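Local coordinates for HD domain protein (Enterococcus faecalis, PDB 4LRL) that probably hydrolyses deoxyribonucleoside triphosphates, as an HD-domain phosphohydrolase under allosteric control by nucleotides, with a metal-binding site, at residues 81-86 / 217-222; 386-391 / 438-443. One frame throughout, in Å; residues are numbered along the deposited sequence. Where two conformers were deposited one is given.

In the fold
Contact 1 comes first along the chain and closes before contact 2 opens. Their centres lie 24 Å apart, and their nearest atoms about 16 Å. Contact 1 is buried. It ties the loop before helix 87-108 to the end of helix 206-219, two helices that carry the nickel ligands His-90 and Asp-207. Contact 2 is a strand pair in the HD associated region, part of a three-stranded antiparallel sheet with strand 354-357. The two share no sheet or helix. The side chain of Thr-219 is about 7 Å from a thymidine triphosphate, and that of Arg-441 about 9 Å from one. Contact 1 thus lies beside the metal site, while contact 2 lies in the sheet; nucleotides bind near both.

Contact 1 of 2, residues 81-86 / 217-222; sequences HGAEHS and YFTGTE
His-85 lies against Phe-218, and this pair carries most of the contact. CB of His-85 sits over the centre of the phenyl ring, 3.8 Å from the Phe-218 centroid, as a CH-pi contact. The imidazole reaches toward the base of the ring, with its CG over the CD1 side. The two planes are near parallel, at 15°, but slid apart, so the rings barely overlap. ND1 of His-85 comes to 3.5 Å from CB of Phe-218. With chi1 at 57°, CG of His-85 stands between its own backbone N and carbonyl carbon, which brings the imidazole over the base of the phenyl ring.

Gly-82 covers the backbone beside this pair. Its CA makes a CA-H...O contact of 3.2 Å with O of Phe-218. One water links the segments: it accepts from N of Gly-82 at 2.9 Å and donates to O of Thr-219 at 2.8 Å. Ala-83 CB meets Thr-219 CG2 at 4.0 Å. Phe-218 of the second subunit meets this Phe-218.

Asp-215 sets the second shell. It bonds NE2 of His-85 through OD1 and OG1 of Thr-219 through its backbone O, so one helical turn steadies both partners. His-85 lies near His-90. The contact joins the loop leading into helix 87-108, which carries the nickel ligand His-90, to the end of helix 206-219, which carries Asp-207. Helix 249-267 touches Thr-219 there.

Contact 2 of 2, residues 386-391 / 438-443; sequences TAINSS and GDERFY
Ala-387 and Tyr-443 form a hydrogen-bonded pair of antiparallel strands. N of Tyr-443 bonds O of Ala-387 at 2.8 Å. Asn-389 and Arg-441 form the next, with Ile-388 facing Phe-442 between them. Strand 441-444 is the middle of three antiparallel strands, with 354-357 on its other side.

The packed part includes both rings, Phe-442 and Tyr-443, which are buried. CG of Phe-442 is anti to the backbone N (chi1 174°), which carries the ring toward Thr-386. CE1 of Phe-442 lies 3.7 Å from CB of Thr-386. Helix 361-377 covers this face through Ile-368 and Leu-371. On the other face, OD1 of Asn-389 meets the edge of the Tyr-443 ring, 3.4 Å from CE1, with amide and ring planes 59° apart.

The far end, partly exposed at 438-440, is looser. N of Asp-439 bonds OG of Ser-391 at 3.2 Å, but the Ser-391 N to Asp-439 OD2 bond is weak and Gly-438 is poorly ordered.

Arg-273 forms a salt bridge with OD1 of Asp-439. NH1 of Arg-441 bonds OG of Ser-355, and its bridge to Asp-439 is long. The chemistry thus runs from apolar at Phe-442 to polar at Asp-439, whose carboxylate probably offsets the charge of Arg-273.

Contact 1 of 2, residues 81-86 / 217-222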
loop_
_atom_site.group_PDB
_atom_site.type_symbol
_atom_site.label_atom_id
_atom_site.label_comp_id
_atom_site.label_asym_id
_atom_site.label_seq_id
_atom_site.Cartn_x
_atom_site.Cartn_y
_atom_site.Cartn_z
ATOM N N HIS C 81 -5.281 -12.713 -12.957
ATOM C CA HIS C 81 -6.298 -13.580 -12.384
ATOM C C HIS C 81 -7.049 -12.982 -11.183
ATOM O O HIS C 81 -8.053 -13.525 -10.730
ATOM C CB HIS C 81 -5.749 -14.985 -12.088
ATOM C CG HIS C 81 -4.717 -15.023 -11.008
ATOM N ND1 HIS C 81 -3.369 -15.131 -11.269
ATOM C CD2 HIS C 81 -4.837 -14.973 -9.660
ATOM C CE1 HIS C 81 -2.702 -15.142 -10.129
ATOM N NE2 HIS C 81 -3.569 -15.046 -9.137
ATOM N N GLY C 82 -6.574 -11.858 -10.671
ATOM C CA GLY C 82 -7.362 -11.134 -9.682
ATOM C C GLY C 82 -8.560 -10.408 -10.283
ATOM O O GLY C 82 -9.473 -10.059 -9.557
ATOM N N ALA C 83 -8.574 -10.192 -11.603
ATOM C CA ALA C 83 -9.595 -9.349 -12.244
ATOM C C ALA C 83 -10.978 -10.004 -12.404
ATOM O O ALA C 83 -11.536 -10.016 -13.512
ATOM C CB ALA C 83 -9.086 -8.843 -13.599
ATOM N N GLU C 84 -11.540 -10.506 -11.298
ATOM C CA GLU C 84 -12.814 -11.253 -11.340
ATOM C C GLU C 84 -13.986 -10.414 -10.840
ATOM O O GLU C 84 -15.108 -10.919 -10.696
ATOM C CB GLU C 84 -12.729 -12.558 -10.522
ATOM C CG GLU C 84 -11.813 -13.637 -11.099
ATOM C CD GLU C 84 -12.441 -14.437 -12.246
ATOM O OE1 GLU C 84 -13.404 -13.942 -12.871
ATOM O OE2 GLU C 84 -11.965 -15.567 -12.525
ATOM N N HIS C 85 -13.727 -9.127 -10.588
ATOM C CA HIS C 85 -14.742 -8.176 -10.116
ATOM C C HIS C 85 -15.862 -7.949 -11.135
ATOM O O HIS C 85 -15.631 -8.000 -12.340
ATOM C CB HIS C 85 -14.104 -6.834 -9.699
ATOM C CG HIS C 85 -13.300 -6.168 -10.777
ATOM N ND1 HIS C 85 -12.138 -6.709 -11.286
ATOM C CD2 HIS C 85 -13.475 -4.982 -11.419
ATOM C CE1 HIS C 85 -11.642 -5.895 -12.202
ATOM N NE2 HIS C 85 -12.436 -4.843 -12.305
ATOM N N SER C 86 -17.069 -7.703 -10.637
ATOM C CA SER C 86 -18.242 -7.590 -11.493
ATOM C C SER C 86 -18.531 -6.151 -11.915
ATOM O O SER C 86 -17.979 -5.188 -11.356
ATOM C CB SER C 86 -19.467 -8.123 -10.770
ATOM O OG SER C 86 -19.820 -7.240 -9.714
ATOM N N TYR C 217 -6.805 -2.081 -8.757
ATOM C CA TYR C 217 -6.887 -2.715 -7.454
ATOM C C TYR C 217 -6.950 -4.233 -7.593
ATOM O O TYR C 217 -6.254 -4.951 -6.871
ATOM C CB TYR C 217 -8.083 -2.188 -6.640
ATOM C CG TYR C 217 -8.122 -2.712 -5.208
ATOM C CD1 TYR C 217 -7.481 -2.028 -4.175
ATOM C CD2 TYR C 217 -8.783 -3.905 -4.896
ATOM C CE1 TYR C 217 -7.499 -2.518 -2.852
ATOM C CE2 TYR C 217 -8.812 -4.402 -3.597
ATOM C CZ TYR C 217 -8.163 -3.707 -2.575
ATOM O OH TYR C 217 -8.189 -4.202 -1.289
ATOM N N PHE C 218 -7.767 -4.716 -8.528
ATOM C CA PHE C 218 -7.967 -6.168 -8.706
ATOM C C PHE C 218 -6.910 -6.875 -9.564
ATOM O O PHE C 218 -6.559 -8.020 -9.284
ATOM C CB PHE C 218 -9.384 -6.474 -9.206
ATOM C CG PHE C 218 -10.439 -6.280 -8.153
ATOM C CD1 PHE C 218 -11.078 -5.056 -8.002
ATOM C CD2 PHE C 218 -10.777 -7.313 -7.292
ATOM C CE1 PHE C 218 -12.040 -4.865 -7.027
ATOM C CE2 PHE C 218 -11.753 -7.122 -6.306
ATOM C CZ PHE C 218 -12.375 -5.891 -6.176
ATOM N N THR C 219 -6.398 -6.209 -10.592
ATOM C CA THR C 219 -5.312 -6.807 -11.368
ATOM C C THR C 219 -4.022 -6.883 -10.551
ATOM O O THR C 219 -3.206 -7.773 -10.770
ATOM C CB THR C 219 -5.034 -6.054 -12.683
ATOM O OG1 THR C 219 -4.693 -4.699 -12.390
ATOM C CG2 THR C 219 -6.245 -6.095 -13.610
ATOM N N GLY C 220 -3.854 -5.959 -9.604
ATOM C CA GLY C 220 -2.642 -5.895 -8.780
ATOM C C GLY C 220 -1.538 -5.014 -9.349
ATOM O O GLY C 220 -0.406 -5.066 -8.882
ATOM N N THR C 221 -1.866 -4.209 -10.362
ATOM C CA THR C 221 -0.953 -3.190 -10.886
ATOM C C THR C 221 -1.005 -1.970 -9.965
ATOM O O THR C 221 -1.322 -0.861 -10.389
ATOM C CB THR C 221 -1.281 -2.779 -12.353
ATOM O OG1 THR C 221 -2.518 -2.070 -12.395
ATOM C CG2 THR C 221 -1.388 -3.986 -13.262
ATOM N N GLU C 222 -0.672 -2.202 -8.699
ATOM C CA GLU C 222 -0.803 -1.225 -7.607
ATOM C C GLU C 222 -0.237 0.171 -7.867
ATOM O O GLU C 222 -0.585 1.122 -7.151
ATOM C CB GLU C 222 -0.218 -1.789 -6.299
ATOM C CG GLU C 222 1.136 -2.496 -6.438
ATOM C CD GLU C 222 1.809 -2.734 -5.096
ATOM O OE1 GLU C 222 1.758 -1.821 -4.236
ATOM O OE2 GLU C 222 2.390 -3.828 -4.898
HETATM O O HOH W 1 -4.105 -10.431 -11.075
#

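Contact 2 of 2, residues 386-391 / 438-443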
loop_
_atom_site.group_PDB
_atom_site.type_symbol
_atom_site.label_atom_id
_atom_site.label_comp_id
_atom_site.label_asym_id
_atom_site.label_seq_id
_atom_site.Cartn_x
_atom_site.Cartn_y
_atom_site.Cartn_z
ATOM N N THR C 386 -7.052 -17.797 -36.846
ATOM C CA THR C 386 -6.240 -16.594 -36.998
ATOM C C THR C 386 -7.117 -15.359 -36.899
ATOM O O THR C 386 -8.328 -15.427 -37.072
ATOM C CB THR C 386 -5.471 -16.526 -38.364
ATOM O OG1 THR C 386 -6.379 -16.243 -39.444
ATOM C CG2 THR C 386 -4.702 -17.801 -38.650
ATOM N N ALA C 387 -6.490 -14.223 -36.631
ATOM C CA ALA C 387 -7.181 -12.947 -36.646
ATOM C C ALA C 387 -6.197 -11.812 -36.837
ATOM O O ALA C 387 -4.987 -11.984 -36.678
ATOM C CB ALA C 387 -7.977 -12.734 -35.345
ATOM N N ILE C 388 -6.754 -10.657 -37.190
ATOM C CA ILE C 388 -6.064 -9.394 -37.192
ATOM C C ILE C 388 -6.902 -8.483 -36.301
ATOM O O ILE C 388 -8.098 -8.327 -36.530
ATOM C CB ILE C 388 -5.999 -8.803 -38.631
ATOM C CG1 ILE C 388 -5.061 -9.631 -39.510
ATOM C CG2 ILE C 388 -5.566 -7.321 -38.612
ATOM C CD1 ILE C 388 -5.206 -9.349 -40.989
ATOM N N ASN C 389 -6.298 -7.912 -35.264
ATOM C CA ASN C 389 -6.948 -6.796 -34.566
ATOM C C ASN C 389 -5.978 -5.773 -34.012
ATOM O O ASN C 389 -4.792 -6.054 -33.823
ATOM C CB ASN C 389 -7.962 -7.257 -33.499
ATOM C CG ASN C 389 -7.316 -7.995 -32.334
ATOM O OD1 ASN C 389 -6.232 -7.643 -31.872
ATOM N ND2 ASN C 389 -8.006 -9.013 -31.835
ATOM N N SER C 390 -6.488 -4.573 -33.780
ATOM C CA SER C 390 -5.688 -3.535 -33.188
ATOM C C SER C 390 -6.337 -3.070 -31.891
ATOM O O SER C 390 -7.531 -3.289 -31.659
ATOM C CB SER C 390 -5.506 -2.390 -34.178
ATOM O OG SER C 390 -6.433 -1.352 -33.962
ATOM N N SER C 391 -5.540 -2.442 -31.039
ATOM C CA SER C 391 -6.052 -1.902 -29.799
ATOM C C SER C 391 -7.030 -0.749 -30.053
ATOM O O SER C 391 -7.874 -0.467 -29.206
ATOM C CB SER C 391 -4.910 -1.480 -28.877
ATOM O OG SER C 391 -4.068 -0.525 -29.489
ATOM N N GLY C 438 -2.110 2.920 -31.538
ATOM C CA GLY C 438 -2.700 1.593 -31.366
ATOM C C GLY C 438 -2.022 0.597 -32.279
ATOM O O GLY C 438 -1.712 0.918 -33.429
ATOM N N ASP C 439 -1.796 -0.614 -31.777
ATOM C CA ASP C 439 -0.979 -1.591 -32.492
ATOM C C ASP C 439 -1.702 -2.274 -33.665
ATOM O O ASP C 439 -2.751 -1.816 -34.117
ATOM C CB ASP C 439 -0.405 -2.631 -31.521
ATOM C CG ASP C 439 -1.479 -3.473 -30.844
ATOM O OD1 ASP C 439 -1.263 -3.853 -29.678
ATOM O OD2 ASP C 439 -2.528 -3.766 -31.454
ATOM N N GLU C 440 -1.101 -3.346 -34.166
ATOM C CA GLU C 440 -1.747 -4.265 -35.092
ATOM C C GLU C 440 -1.182 -5.641 -34.780
ATOM O O GLU C 440 0.036 -5.834 -34.783
ATOM C CB GLU C 440 -1.447 -3.920 -36.565
ATOM C CG GLU C 440 -1.975 -2.585 -37.086
ATOM C CD GLU C 440 -3.487 -2.546 -37.244
ATOM O OE1 GLU C 440 -4.090 -3.584 -37.602
ATOM O OE2 GLU C 440 -4.070 -1.461 -37.018
ATOM N N ARG C 441 -2.064 -6.592 -34.510
ATOM C CA ARG C 441 -1.624 -7.959 -34.257
ATOM C C ARG C 441 -2.230 -9.011 -35.178
ATOM O O ARG C 441 -3.385 -8.903 -35.606
ATOM C CB ARG C 441 -1.851 -8.340 -32.798
ATOM C CG ARG C 441 -0.748 -7.845 -31.901
ATOM C CD ARG C 441 -1.029 -8.083 -30.419
ATOM N NE ARG C 441 0.001 -7.409 -29.643
ATOM C CZ ARG C 441 1.198 -7.922 -29.381
ATOM N NH1 ARG C 441 1.521 -9.138 -29.808
ATOM N NH2 ARG C 441 2.070 -7.212 -28.687
ATOM N N PHE C 442 -1.424 -10.026 -35.470
ATOM C CA PHE C 442 -1.866 -11.209 -36.181
ATOM C C PHE C 442 -1.857 -12.398 -35.218
ATOM O O PHE C 442 -0.843 -12.697 -34.577
ATOM C CB PHE C 442 -0.959 -11.457 -37.390
ATOM C CG PHE C 442 -1.240 -12.739 -38.104
ATOM C CD1 PHE C 442 -2.480 -12.962 -38.707
ATOM C CD2 PHE C 442 -0.265 -13.726 -38.183
ATOM C CE1 PHE C 442 -2.751 -14.156 -39.376
ATOM C CE2 PHE C 442 -0.513 -14.930 -38.863
ATOM C CZ PHE C 442 -1.761 -15.147 -39.461
ATOM N N TYR C 443 -2.997 -13.065 -35.101
ATOM C CA TYR C 443 -3.153 -14.099 -34.102
ATOM C C TYR C 443 -3.110 -15.455 -34.766
ATOM O O TYR C 443 -3.622 -15.619 -35.861
ATOM C CB TYR C 443 -4.459 -13.898 -33.320
ATOM C CG TYR C 443 -4.343 -12.864 -32.226
ATOM C CD1 TYR C 443 -4.621 -11.516 -32.468
ATOM C CD2 TYR C 443 -3.939 -13.233 -30.949
ATOM C CE1 TYR C 443 -4.504 -10.554 -31.438
ATOM C CE2 TYR C 443 -3.809 -12.293 -29.927
ATOM C CZ TYR C 443 -4.090 -10.959 -30.177
ATOM O OH TYR C 443 -3.953 -10.056 -29.145
#